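Local atomic coordinates of histidine acid phosphatase (Bifidobacterium longum subsp. infantis, PDB entry 6RXD), a protein that probably removes phosphate groups from inositol polyphosphates such as phytate, as a histidine acid phosphatase of the multiple inositol polyphosphate phosphatase group. Residues 9-14 with 348-353; 57-62 with 306-311; 239-244 with 300-305. All coordinates share one frame; numbering follows the deposited sequence.

Contact 1: residues 9-14 with 348-353; sequences YYSSKQ and ALDAED
Ser11 and Asp350 form the one hydrogen bond between residues 9-14 and 348-353, joining the N-terminal loop to helix 339-357. The hydroxyl OG of Ser11 donates to OD1 of Asp350 over 2.7 Å. It approaches from above the carboxylate, 43° out of its plane. OG stands anti to the backbone N of Ser11 (chi1 178°), a turn that directs it at the helix. The carboxylate serves two partners at once, since OD2 is taken by the hydroxyl of Tyr429, with a weak further bond from Gly436 N. An alanine in place of Asp350 would probably leave both the Ser11 hydroxyl and that of Tyr429 without their acceptor, setting Ser11 OG free to turn.

The remaining approaches are looser. CB of Leu349 lies 4.0 Å from Ser11 OG, a packing contact beside the bond's donor. One helical turn on from Leu349, OD2 of Asp353 comes within 4.0 Å of Ser12 OG. Lys13 NZ stays 7.0 Å from Asp353 OD2, so any attraction between them is probably weak.

Backbone bonds make the loop compact: Lys13 N reaches Tyr10 O and Gln14 N reaches Ser11 O, each at 3.0 Å, around a short 3-10 turn at residues 12-13.

The loop fills the angle between two helices. Tyr9 packs on Ala342, Arg343 and Ala346 of helix 339-357, while Tyr10 and Ser11 meet Tyr312 and Tyr309 of helix 301-317. Ser12 O accepts from Arg44, the first residue of the family's RHGxR signature, at the end of strand 34-44.

Contact 2: residues 57-62 with 306-311; sequences ALLMRM and MDLYNL
Leu59 meets Asp307, Leu308 and Leu311 in a buried, mainly apolar helix-helix contact, which joins helix 55-69 to helix 301-317 well away from the centre of the chain. The axes of the two segments pass 10.2 Å apart and run at 125° to each other, nearer to perpendicular than to antiparallel.

One methyl group does most of the work. CD1 of Leu59 projects onto the first turn of segment 306-311 and comes within 3.6 Å of the backbone N of Leu308. From there it touches CD1 of Leu311 at 3.7 Å, the two leucines sliding past each other in opposite directions, and it lies 4.1 Å from CD1 of Leu308. CG of Leu59, anti to its own carbonyl carbon (chi1 -74°), comes 4.1 Å from CB of Asp307. The methylene of Asp307 adds to this apolar surface, its CB 4.0 Å from Leu59 CD1.

Beside it, CD1 of Leu58 rests 3.9 Å from OD2 of Asp307, so an aliphatic branch lies against one carboxylate oxygen. Within helix 301-317, Asn310 ND2 folds back to donate to Met306 O at 2.9 Å. That carbonyl also takes the helical bond from Asn310 N, and the two donors reach it from opposite faces of its plane.

Around the contact, Leu85 of helix 75-95 touches both Leu59 and Leu311, making a third wall. Tyr55 covers Asp307 and Leu311 from the start of helix 55-69. On another side of helix 301-317, Met306 and Tyr309 pack on helix 339-357.

Contact 3: residues 239-244 with 300-305; sequences RASHDL and SEYDAA. With ZN (zinc ion), chain C.
His242 ND1 donates to OE2 of Glu301 across 2.6 Å, in a nearly straight bond of 169°. The carboxylate oxygen sits in the plane of the imidazole, at the ring edge. The histidine in turn meets OE2 on its syn side, somewhat out of the carboxylate plane, ring and carboxylate being 44° apart. Glu301 reaches this position with its chain extended beyond CG. The far nitrogen of the ring, NE2, binds a zinc ion at 2.2 Å, and Glu251 supplies the other protein ligand. Glu301 is thus a second-shell residue here, fixing the rotation of the ring and probably polarising it toward the metal; in another structure of this protein His242 and Glu301 are both assigned to one zinc site.

Next to this histidine-carboxylate pair, helices 235-245 and 301-317 pack at 62°, their segment axes only 8.3 Å apart. Small residues permit that approach: Ser241 CB and Ala305 CB touch at 3.6 Å, while Ser241 OG is bonded back to Val237 O. Leu244 CD2 extends the apolar seam to Ala305 CB, 3.8 Å away. Ser300 N-caps the second helix, its OG accepting from Asp303 N at 3.1 Å.

The three contacts are nested along the chain: contact 3 lies inside the loop closed by contact 2, and both lie inside that of contact 1. Helix 301-317 is shared by contacts 2 and 3, and its Tyr309 touches contact 1. The helix's first turns supply consecutive segments to contacts 3 and 2, whose centres are about 11 Å apart and which touch where Leu308 CD2 meets Leu244 CD2. Contact 1 lies about 17 Å between centres from each. It uses the next helix, 339-357, and meets contact 2 through a probable hydrogen bond between Tyr9 O and Tyr309 OH. A single helix connects a zinc site, a buried leucine cluster and the N-terminal loop that reaches the signature arginine.

Contact 1: residues 9-14 with 348-353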
ATOM      1  N   TYR A   9       3.331  14.466  -5.441  1.00 18.59           N
ATOM      2  CA  TYR A   9       4.514  13.678  -5.141  1.00 14.65           C
ATOM      3  C   TYR A   9       4.482  13.091  -3.748  1.00 13.58           C
ATOM      4  O   TYR A   9       5.395  13.271  -2.955  1.00 15.56           O
ATOM      5  CB  TYR A   9       5.783  14.496  -5.389  1.00 13.75           C
ATOM      6  CG  TYR A   9       5.730  15.188  -6.727  1.00 15.34           C
ATOM      7  CD1 TYR A   9       5.691  14.454  -7.904  1.00 16.68           C
ATOM      8  CD2 TYR A   9       5.712  16.571  -6.810  1.00 19.41           C
ATOM      9  CE1 TYR A   9       5.629  15.093  -9.140  1.00 22.33           C
ATOM     10  CE2 TYR A   9       5.664  17.213  -8.035  1.00 19.83           C
ATOM     11  CZ  TYR A   9       5.623  16.468  -9.194  1.00 26.07           C
ATOM     12  OH  TYR A   9       5.571  17.113 -10.411  1.00 31.69           O
ATOM     13  N   TYR A  10       3.406  12.365  -3.477  1.00 11.98           N
ATOM     14  CA  TYR A  10       3.237  11.681  -2.209  1.00 11.81           C
ATOM     15  C   TYR A  10       3.807  10.271  -2.211  1.00 13.21           C
ATOM     16  O   TYR A  10       3.800   9.611  -1.174  1.00 12.62           O
ATOM     17  CB  TYR A  10       1.748  11.585  -1.869  1.00 11.50           C
ATOM     18  CG  TYR A  10       1.040  12.887  -1.578  1.00 10.94           C
ATOM     19  CD1 TYR A  10      -0.270  13.084  -2.018  1.00 14.99           C
ATOM     20  CD2 TYR A  10       1.637  13.886  -0.818  1.00 13.11           C
ATOM     21  CE1 TYR A  10      -0.959  14.257  -1.734  1.00 17.08           C
ATOM     22  CE2 TYR A  10       0.953  15.076  -0.533  1.00 16.19           C
ATOM     23  CZ  TYR A  10      -0.342  15.240  -0.988  1.00 18.51           C
ATOM     24  OH  TYR A  10      -1.034  16.400  -0.704  1.00 19.06           O
ATOM     25  N   SER A  11       4.285   9.790  -3.365  1.00 11.29           N
ATOM     26  CA  SER A  11       4.825   8.435  -3.449  1.00 11.53           C
ATOM     27  C   SER A  11       3.767   7.446  -2.952  1.00 10.09           C
ATOM     28  O   SER A  11       2.581   7.683  -3.124  1.00 10.86           O
ATOM     29  CB  SER A  11       6.143   8.333  -2.659  1.00 12.46           C
ATOM     30  OG  SER A  11       6.697   7.013  -2.669  1.00 15.26           O
ATOM     31  N   SER A  12       4.172   6.347  -2.329  1.00  9.58           N
ATOM     32  CA  SER A  12       3.188   5.349  -1.887  1.00 11.05           C
ATOM     33  C   SER A  12       2.367   5.788  -0.657  1.00 14.70           C
ATOM     34  O   SER A  12       1.596   5.005  -0.112  1.00 12.76           O
ATOM     35  CB  SER A  12       3.861   4.001  -1.630  1.00 14.56           C
ATOM     36  OG  SER A  12       4.745   4.112  -0.536  1.00 15.37           O
ATOM     37  N   LYS A  13       2.525   7.040  -0.234  1.00 12.17           N
ATOM     38  CA  LYS A  13       1.635   7.621   0.776  1.00  9.80           C
ATOM     39  C   LYS A  13       0.464   8.336   0.120  1.00 11.49           C
ATOM     40  O   LYS A  13      -0.352   8.935   0.799  1.00 11.78           O
ATOM     41  CB  LYS A  13       2.389   8.614   1.676  1.00 13.76           C
ATOM     42  CG  LYS A  13       2.952   8.037   2.961  1.00 23.59           C
ATOM     43  CD  LYS A  13       3.861   6.859   2.739  1.00 24.58           C
ATOM     44  CE  LYS A  13       4.535   6.466   4.059  1.00 26.72           C
ATOM     45  NZ  LYS A  13       5.040   5.077   4.044  1.00 28.79           N
ATOM     46  N   GLN A  14       0.370   8.273  -1.204  1.00 11.36           N
ATOM     47  CA  GLN A  14      -0.758   8.875  -1.906  1.00 11.26           C
ATOM     48  C   GLN A  14      -2.098   8.434  -1.298  1.00 11.46           C
ATOM     49  O   GLN A  14      -2.390   7.233  -1.209  1.00 11.51           O
ATOM     50  CB  GLN A  14      -0.711   8.448  -3.379  1.00 10.94           C
ATOM     51  CG  GLN A  14      -1.966   8.782  -4.170  1.00 12.16           C
ATOM     52  CD  GLN A  14      -2.197  10.261  -4.284  1.00 14.28           C
ATOM     53  OE1 GLN A  14      -1.292  11.014  -4.672  1.00 16.33           O
ATOM     54  NE2 GLN A  14      -3.415  10.702  -3.958  1.00 14.13           N
ATOM     55  N   ALA A 348      13.458   9.087  -4.907  1.00 12.26           N
ATOM     56  CA  ALA A 348      14.347   8.394  -3.979  1.00 14.53           C
ATOM     57  C   ALA A 348      13.587   7.300  -3.204  1.00 13.74           C
ATOM     58  O   ALA A 348      14.091   6.185  -3.049  1.00 17.49           O
ATOM     59  CB  ALA A 348      14.999   9.390  -3.024  1.00 13.86           C
ATOM     60  N   LEU A 349      12.381   7.603  -2.731  1.00 12.40           N
ATOM     61  CA  LEU A 349      11.594   6.590  -2.017  1.00 14.00           C
ATOM     62  C   LEU A 349      11.084   5.488  -2.948  1.00 14.26           C
ATOM     63  O   LEU A 349      11.150   4.290  -2.617  1.00 13.09           O
ATOM     64  CB  LEU A 349      10.418   7.217  -1.270  1.00 15.03           C
ATOM     65  CG  LEU A 349      10.796   8.104  -0.084  1.00 20.16           C
ATOM     66  CD1 LEU A 349       9.551   8.427   0.749  1.00 18.82           C
ATOM     67  CD2 LEU A 349      11.847   7.411   0.764  1.00 23.22           C
ATOM     68  N   ASP A 350      10.566   5.893  -4.104  1.00  9.86           N
ATOM     69  CA  ASP A 350      10.009   4.935  -5.045  1.00  9.69           C
ATOM     70  C   ASP A 350      11.088   3.980  -5.514  1.00 12.67           C
ATOM     71  O   ASP A 350      10.824   2.808  -5.703  1.00 13.67           O
ATOM     72  CB  ASP A 350       9.422   5.641  -6.265  1.00 10.67           C
ATOM     73  CG  ASP A 350       8.004   6.143  -6.044  1.00 11.18           C
ATOM     74  OD1 ASP A 350       7.387   5.810  -5.006  1.00 13.23           O
ATOM     75  OD2 ASP A 350       7.496   6.857  -6.940  1.00 12.38           O
ATOM     76  N   ALA A 351      12.301   4.486  -5.724  1.00 10.17           N
ATOM     77  CA  ALA A 351      13.381   3.624  -6.205  1.00 12.15           C
ATOM     78  C   ALA A 351      13.666   2.442  -5.280  1.00 13.47           C
ATOM     79  O   ALA A 351      13.923   1.318  -5.733  1.00 12.35           O
ATOM     80  CB  ALA A 351      14.646   4.436  -6.424  1.00 12.41           C
ATOM     81  N   GLU A 352      13.641   2.684  -3.981  1.00 12.00           N
ATOM     82  CA  GLU A 352      13.907   1.617  -3.025  0.55 14.80           C
ATOM     83  C   GLU A 352      12.820   0.552  -3.100  1.00 14.20           C
ATOM     84  O   GLU A 352      13.109  -0.644  -3.105  1.00 15.38           O
ATOM     85  CB  GLU A 352      13.979   2.179  -1.606  0.55 19.78           C
ATOM     86  CG  GLU A 352      14.640   1.255  -0.618  0.55 23.90           C
ATOM     87  CD  GLU A 352      15.799   1.919   0.090  0.55 40.65           C
ATOM     88  OE1 GLU A 352      16.956   1.741  -0.354  0.55 47.48           O
ATOM     89  OE2 GLU A 352      15.553   2.628   1.087  0.55 42.89           O
ATOM     90  N   ASP A 353      11.571   0.993  -3.158  1.00 11.57           N
ATOM     91  CA  ASP A 353      10.458   0.044  -3.260  1.00 10.66           C
ATOM     92  C   ASP A 353      10.505  -0.700  -4.590  1.00  9.65           C
ATOM     93  O   ASP A 353      10.297  -1.911  -4.644  1.00 12.38           O
ATOM     94  CB  ASP A 353       9.122   0.768  -3.122  1.00 11.26           C
ATOM     95  CG  ASP A 353       8.844   1.222  -1.703  1.00 21.95           C
ATOM     96  OD1 ASP A 353       9.350   0.593  -0.746  1.00 23.29           O
ATOM     97  OD2 ASP A 353       8.106   2.216  -1.555  1.00 20.34           O
TER

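Contact 2: residues 57-62 with 306-311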
ATOM      1  N   ALA A  57      10.218  13.857  15.877  1.00 13.38           N
ATOM      2  CA  ALA A  57      11.118  14.044  17.011  1.00 11.39           C
ATOM      3  C   ALA A  57      12.417  14.704  16.563  1.00 13.90           C
ATOM      4  O   ALA A  57      12.852  15.712  17.132  1.00 13.49           O
ATOM      5  CB  ALA A  57      11.412  12.708  17.678  1.00 13.56           C
ATOM      6  N   LEU A  58      13.048  14.116  15.551  1.00 13.55           N
ATOM      7  CA  LEU A  58      14.368  14.575  15.134  1.00 11.92           C
ATOM      8  C   LEU A  58      14.327  16.002  14.612  1.00 12.57           C
ATOM      9  O   LEU A  58      15.241  16.796  14.875  1.00 12.86           O
ATOM     10  CB  LEU A  58      14.961  13.634  14.078  1.00 10.42           C
ATOM     11  CG  LEU A  58      15.465  12.286  14.600  1.00 13.42           C
ATOM     12  CD1 LEU A  58      15.720  11.326  13.453  1.00 16.41           C
ATOM     13  CD2 LEU A  58      16.732  12.499  15.406  1.00 13.10           C
ATOM     14  N   LEU A  59      13.276  16.339  13.864  1.00 11.48           N
ATOM     15  CA  LEU A  59      13.181  17.684  13.337  1.00  9.21           C
ATOM     16  C   LEU A  59      12.912  18.713  14.436  1.00 12.21           C
ATOM     17  O   LEU A  59      13.363  19.849  14.341  1.00 13.09           O
ATOM     18  CB  LEU A  59      12.157  17.769  12.204  1.00  9.07           C
ATOM     19  CG  LEU A  59      12.609  17.140  10.879  1.00 11.09           C
ATOM     20  CD1 LEU A  59      11.450  17.144   9.915  1.00 14.18           C
ATOM     21  CD2 LEU A  59      13.796  17.905  10.272  1.00 13.00           C
ATOM     22  N   MET A  60      12.193  18.318  15.486  1.00 12.02           N
ATOM     23  CA  MET A  60      12.067  19.202  16.655  1.00 12.91           C
ATOM     24  C   MET A  60      13.386  19.374  17.406  1.00 11.21           C
ATOM     25  O   MET A  60      13.680  20.461  17.885  1.00 13.47           O
ATOM     26  CB  MET A  60      10.972  18.733  17.622  1.00 12.44           C
ATOM     27  CG  MET A  60      10.626  19.771  18.703  1.00 15.14           C
ATOM     28  SD  MET A  60       9.851  21.242  17.985  1.00 15.36           S
ATOM     29  CE  MET A  60       8.115  20.828  18.102  1.00 15.62           C
ATOM     30  N   ARG A  61      14.194  18.320  17.513  1.00 10.66           N
ATOM     31  CA  ARG A  61      15.511  18.487  18.129  1.00 13.88           C
ATOM     32  C   ARG A  61      16.357  19.460  17.303  1.00 11.53           C
ATOM     33  O   ARG A  61      17.067  20.306  17.853  1.00 13.31           O
ATOM     34  CB  ARG A  61      16.237  17.134  18.264  1.00 14.07           C
ATOM     35  CG  ARG A  61      15.452  16.060  19.028  1.00 11.74           C
ATOM     36  CD  ARG A  61      15.288  16.394  20.524  1.00 17.52           C
ATOM     37  NE  ARG A  61      14.148  17.283  20.784  1.00 19.27           N
ATOM     38  CZ  ARG A  61      12.877  16.886  20.820  1.00 20.91           C
ATOM     39  NH1 ARG A  61      12.556  15.612  20.608  1.00 16.92           N
ATOM     40  NH2 ARG A  61      11.912  17.767  21.068  1.00 19.84           N
ATOM     41  N   MET A  62      16.253  19.367  15.980  1.00 12.33           N
ATOM     42  CA  MET A  62      16.977  20.276  15.095  1.00 11.45           C
ATOM     43  C   MET A  62      16.468  21.704  15.292  1.00 12.03           C
ATOM     44  O   MET A  62      17.255  22.665  15.342  1.00 13.37           O
ATOM     45  CB  MET A  62      16.795  19.829  13.636  1.00 13.98           C
ATOM     46  CG  MET A  62      17.515  20.683  12.606  1.00 13.34           C
ATOM     47  SD  MET A  62      17.279  19.964  10.964  1.00 15.45           S
ATOM     48  CE  MET A  62      18.334  21.033   9.992  1.00 15.79           C
ATOM     49  N   MET A 306      14.802  14.669   3.882  1.00 10.75           N
ATOM     50  CA  MET A 306      13.992  13.473   3.704  0.93 11.38           C
ATOM     51  C   MET A 306      13.059  13.275   4.891  1.00 12.79           C
ATOM     52  O   MET A 306      11.944  12.791   4.717  1.00 12.90           O
ATOM     53  CB  MET A 306      14.867  12.228   3.471  0.82 12.80           C
ATOM     54  CG  MET A 306      15.552  12.183   2.096  0.62 14.17           C
ATOM     55  SD  MET A 306      14.416  12.169   0.678  0.48 13.73           S
ATOM     56  CE  MET A 306      13.286  10.883   1.198  1.00 22.71           C
ATOM     57  N   ASP A 307      13.490  13.658   6.088  1.00 11.55           N
ATOM     58  CA  ASP A 307      12.585  13.612   7.238  1.00 14.19           C
ATOM     59  C   ASP A 307      11.427  14.593   7.061  1.00 12.56           C
ATOM     60  O   ASP A 307      10.273  14.252   7.359  1.00 11.07           O
ATOM     61  CB  ASP A 307      13.329  13.884   8.551  1.00 10.81           C
ATOM     62  CG  ASP A 307      14.265  12.760   8.928  1.00 18.63           C
ATOM     63  OD1 ASP A 307      14.297  11.752   8.200  1.00 17.31           O
ATOM     64  OD2 ASP A 307      14.966  12.886   9.952  1.00 17.96           O
ATOM     65  N   LEU A 308      11.725  15.783   6.549  1.00 12.26           N
ATOM     66  CA  LEU A 308      10.693  16.794   6.316  1.00 10.98           C
ATOM     67  C   LEU A 308       9.734  16.316   5.225  1.00 11.83           C
ATOM     68  O   LEU A 308       8.516  16.487   5.338  1.00 13.05           O
ATOM     69  CB  LEU A 308      11.315  18.151   5.931  1.00 10.57           C
ATOM     70  CG  LEU A 308      10.346  19.335   5.808  1.00 10.89           C
ATOM     71  CD1 LEU A 308       9.580  19.482   7.113  1.00 16.13           C
ATOM     72  CD2 LEU A 308      11.125  20.607   5.508  1.00 15.49           C
ATOM     73  N   TYR A 309      10.284  15.708   4.176  1.00  9.54           N
ATOM     74  CA  TYR A 309       9.449  15.128   3.130  1.00 11.11           C
ATOM     75  C   TYR A 309       8.560  14.026   3.696  1.00 10.90           C
ATOM     76  O   TYR A 309       7.386  13.926   3.340  1.00 10.99           O
ATOM     77  CB  TYR A 309      10.306  14.593   1.979  1.00 10.13           C
ATOM     78  CG  TYR A 309       9.495  13.857   0.934  1.00 10.02           C
ATOM     79  CD1 TYR A 309       8.676  14.547   0.048  1.00  9.42           C
ATOM     80  CD2 TYR A 309       9.550  12.478   0.835  1.00 12.48           C
ATOM     81  CE1 TYR A 309       7.925  13.859  -0.910  1.00 11.56           C
ATOM     82  CE2 TYR A 309       8.813  11.801  -0.110  1.00 11.29           C
ATOM     83  CZ  TYR A 309       8.005  12.494  -0.973  1.00 12.65           C
ATOM     84  OH  TYR A 309       7.273  11.794  -1.904  1.00 14.13           O
ATOM     85  N   ASN A 310       9.098  13.195   4.588  1.00  8.86           N
ATOM     86  CA  ASN A 310       8.268  12.154   5.197  1.00 10.41           C
ATOM     87  C   ASN A 310       7.109  12.731   6.010  1.00 12.23           C
ATOM     88  O   ASN A 310       6.029  12.134   6.079  1.00 12.11           O
ATOM     89  CB  ASN A 310       9.107  11.189   6.048  1.00  9.81           C
ATOM     90  CG  ASN A 310       9.649  10.024   5.225  1.00 14.91           C
ATOM     91  OD1 ASN A 310       8.930   9.062   4.949  1.00 18.10           O
ATOM     92  ND2 ASN A 310      10.899  10.119   4.812  1.00 16.66           N
ATOM     93  N   LEU A 311       7.319  13.888   6.626  1.00 10.20           N
ATOM     94  CA  LEU A 311       6.221  14.514   7.367  1.00 11.09           C
ATOM     95  C   LEU A 311       5.185  15.076   6.406  1.00 13.62           C
ATOM     96  O   LEU A 311       3.986  14.978   6.658  1.00 12.93           O
ATOM     97  CB  LEU A 311       6.738  15.602   8.320  1.00 11.09           C
ATOM     98  CG  LEU A 311       7.627  15.111   9.469  1.00 10.57           C
ATOM     99  CD1 LEU A 311       7.932  16.288  10.391  1.00 10.96           C
ATOM    100  CD2 LEU A 311       6.964  13.982  10.252  1.00 13.25           C
TER

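Contact 3: residues 239-244 with 300-305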
ATOM      1  N   ARG A 239      21.215  18.324  -3.863  1.00 16.07           N
ATOM      2  CA  ARG A 239      20.927  19.722  -4.172  0.59 16.24           C
ATOM      3  C   ARG A 239      19.509  20.082  -3.737  1.00 16.97           C
ATOM      4  O   ARG A 239      19.289  21.134  -3.139  1.00 16.54           O
ATOM      5  CB  ARG A 239      21.125  20.008  -5.665  0.59 21.16           C
ATOM      6  CG  ARG A 239      22.575  19.981  -6.096  0.59 20.47           C
ATOM      7  CD  ARG A 239      22.700  19.926  -7.610  0.59 20.88           C
ATOM      8  NE  ARG A 239      22.223  21.145  -8.253  0.59 27.96           N
ATOM      9  CZ  ARG A 239      21.982  21.253  -9.556  0.59 27.22           C
ATOM     10  NH1 ARG A 239      21.547  22.401 -10.059  0.59 19.71           N
ATOM     11  NH2 ARG A 239      22.164  20.208 -10.354  0.59 27.21           N
ATOM     12  N   ALA A 240      18.554  19.196  -4.011  1.00 13.01           N
ATOM     13  CA  ALA A 240      17.158  19.414  -3.629  1.00 13.97           C
ATOM     14  C   ALA A 240      17.015  19.476  -2.121  1.00 14.39           C
ATOM     15  O   ALA A 240      16.186  20.216  -1.594  1.00 14.47           O
ATOM     16  CB  ALA A 240      16.283  18.314  -4.181  1.00 14.62           C
ATOM     17  N   SER A 241      17.834  18.697  -1.427  1.00 13.61           N
ATOM     18  CA  SER A 241      17.796  18.691   0.029  1.00 13.64           C
ATOM     19  C   SER A 241      18.187  20.058   0.575  1.00 14.83           C
ATOM     20  O   SER A 241      17.541  20.588   1.474  1.00 14.92           O
ATOM     21  CB  SER A 241      18.742  17.623   0.591  1.00 11.86           C
ATOM     22  OG  SER A 241      18.305  16.315   0.245  1.00 14.82           O
ATOM     23  N   HIS A 242      19.266  20.617   0.041  1.00 13.49           N
ATOM     24  CA  HIS A 242      19.696  21.931   0.459  1.00 11.20           C
ATOM     25  C   HIS A 242      18.643  22.982   0.118  1.00 13.46           C
ATOM     26  O   HIS A 242      18.330  23.854   0.934  1.00 16.03           O
ATOM     27  CB  HIS A 242      21.013  22.302  -0.198  1.00 16.18           C
ATOM     28  CG  HIS A 242      21.469  23.668   0.176  1.00 16.79           C
ATOM     29  ND1 HIS A 242      22.063  23.934   1.392  1.00 17.17           N
ATOM     30  CD2 HIS A 242      21.358  24.857  -0.456  1.00 18.62           C
ATOM     31  CE1 HIS A 242      22.330  25.220   1.478  1.00 17.99           C
ATOM     32  NE2 HIS A 242      21.910  25.802   0.369  1.00 18.40           N
ATOM     33  N   ASP A 243      18.106  22.900  -1.096  1.00 13.37           N
ATOM     34  CA  ASP A 243      17.079  23.826  -1.569  0.52 13.51           C
ATOM     35  C   ASP A 243      15.895  23.872  -0.603  1.00 16.63           C
ATOM     36  O   ASP A 243      15.433  24.945  -0.180  1.00 15.26           O
ATOM     37  CB  ASP A 243      16.616  23.375  -2.956  0.52 14.47           C
ATOM     38  CG  ASP A 243      15.837  24.441  -3.695  0.52 13.67           C
ATOM     39  OD1 ASP A 243      16.454  25.426  -4.144  0.52 14.08           O
ATOM     40  OD2 ASP A 243      14.610  24.277  -3.850  0.52 15.53           O
ATOM     41  N   LEU A 244      15.406  22.691  -0.257  1.00 14.32           N
ATOM     42  CA  LEU A 244      14.243  22.576   0.603  1.00 15.42           C
ATOM     43  C   LEU A 244      14.499  23.228   1.946  1.00 13.83           C
ATOM     44  O   LEU A 244      13.695  24.020   2.434  1.00 13.58           O
ATOM     45  CB  LEU A 244      13.907  21.104   0.819  1.00 14.06           C
ATOM     46  CG  LEU A 244      12.645  20.870   1.631  1.00 17.51           C
ATOM     47  CD1 LEU A 244      11.423  21.229   0.773  1.00 23.88           C
ATOM     48  CD2 LEU A 244      12.577  19.435   2.134  1.00 16.19           C
ATOM     49  N   SER A 300      22.985  15.020   8.130  1.00 15.65           N
ATOM     50  CA  SER A 300      23.243  15.718   6.889  1.00 13.86           C
ATOM     51  C   SER A 300      21.994  16.425   6.441  1.00 12.35           C
ATOM     52  O   SER A 300      20.902  16.137   6.943  1.00 14.49           O
ATOM     53  CB  SER A 300      23.605  14.726   5.794  1.00 14.57           C
ATOM     54  OG  SER A 300      22.500  13.880   5.543  1.00 17.10           O
ATOM     55  N   GLU A 301      22.142  17.310   5.455  1.00 12.86           N
ATOM     56  CA  GLU A 301      20.969  17.934   4.840  1.00 12.06           C
ATOM     57  C   GLU A 301      20.028  16.911   4.216  1.00 12.48           C
ATOM     58  O   GLU A 301      18.814  17.051   4.321  1.00 14.45           O
ATOM     59  CB  GLU A 301      21.361  18.966   3.776  1.00 13.75           C
ATOM     60  CG  GLU A 301      22.006  20.224   4.332  1.00 13.22           C
ATOM     61  CD  GLU A 301      22.489  21.146   3.233  1.00 20.72           C
ATOM     62  OE1 GLU A 301      22.818  20.649   2.135  1.00 25.50           O
ATOM     63  OE2 GLU A 301      22.538  22.372   3.450  1.00 27.81           O
ATOM     64  N   TYR A 302      20.583  15.901   3.548  1.00 12.77           N
ATOM     65  CA  TYR A 302      19.762  14.818   3.027  1.00 14.69           C
ATOM     66  C   TYR A 302      18.847  14.234   4.103  1.00 14.25           C
ATOM     67  O   TYR A 302      17.655  14.079   3.871  1.00 14.51           O
ATOM     68  CB  TYR A 302      20.620  13.711   2.389  1.00 14.35           C
ATOM     69  CG  TYR A 302      19.838  12.479   1.961  1.00 16.40           C
ATOM     70  CD1 TYR A 302      19.415  12.326   0.650  1.00 18.03           C
ATOM     71  CD2 TYR A 302      19.517  11.477   2.872  1.00 18.98           C
ATOM     72  CE1 TYR A 302      18.690  11.206   0.255  1.00 23.47           C
ATOM     73  CE2 TYR A 302      18.796  10.358   2.492  1.00 24.38           C
ATOM     74  CZ  TYR A 302      18.390  10.229   1.181  1.00 26.29           C
ATOM     75  OH  TYR A 302      17.674   9.116   0.799  1.00 28.73           O
ATOM     76  N   ASP A 303      19.400  13.903   5.269  1.00 12.74           N
ATOM     77  CA  ASP A 303      18.595  13.336   6.346  1.00 11.30           C
ATOM     78  C   ASP A 303      17.471  14.259   6.778  1.00 11.15           C
ATOM     79  O   ASP A 303      16.332  13.812   6.955  1.00 12.90           O
ATOM     80  CB  ASP A 303      19.461  13.060   7.579  1.00 13.27           C
ATOM     81  CG  ASP A 303      20.423  11.916   7.380  1.00 22.06           C
ATOM     82  OD1 ASP A 303      20.276  11.135   6.412  1.00 18.22           O
ATOM     83  OD2 ASP A 303      21.326  11.797   8.229  1.00 17.06           O
ATOM     84  N   ALA A 304      17.789  15.531   6.995  1.00 12.56           N
ATOM     85  CA  ALA A 304      16.774  16.476   7.458  1.00 13.14           C
ATOM     86  C   ALA A 304      15.688  16.694   6.413  1.00 11.89           C
ATOM     87  O   ALA A 304      14.498  16.713   6.745  1.00 11.63           O
ATOM     88  CB  ALA A 304      17.408  17.808   7.868  1.00 12.06           C
ATOM     89  N   ALA A 305      16.085  16.836   5.148  1.00 11.67           N
ATOM     90  CA  ALA A 305      15.117  17.081   4.082  1.00 11.70           C
ATOM     91  C   ALA A 305      14.218  15.868   3.863  1.00 14.25           C
ATOM     92  O   ALA A 305      13.004  16.011   3.664  1.00 11.74           O
ATOM     93  CB  ALA A 305      15.826  17.478   2.774  1.00 11.80           C
TER
HETATM   94 ZN    ZN C 601      21.509  27.839  -0.296  1.00 21.79          ZN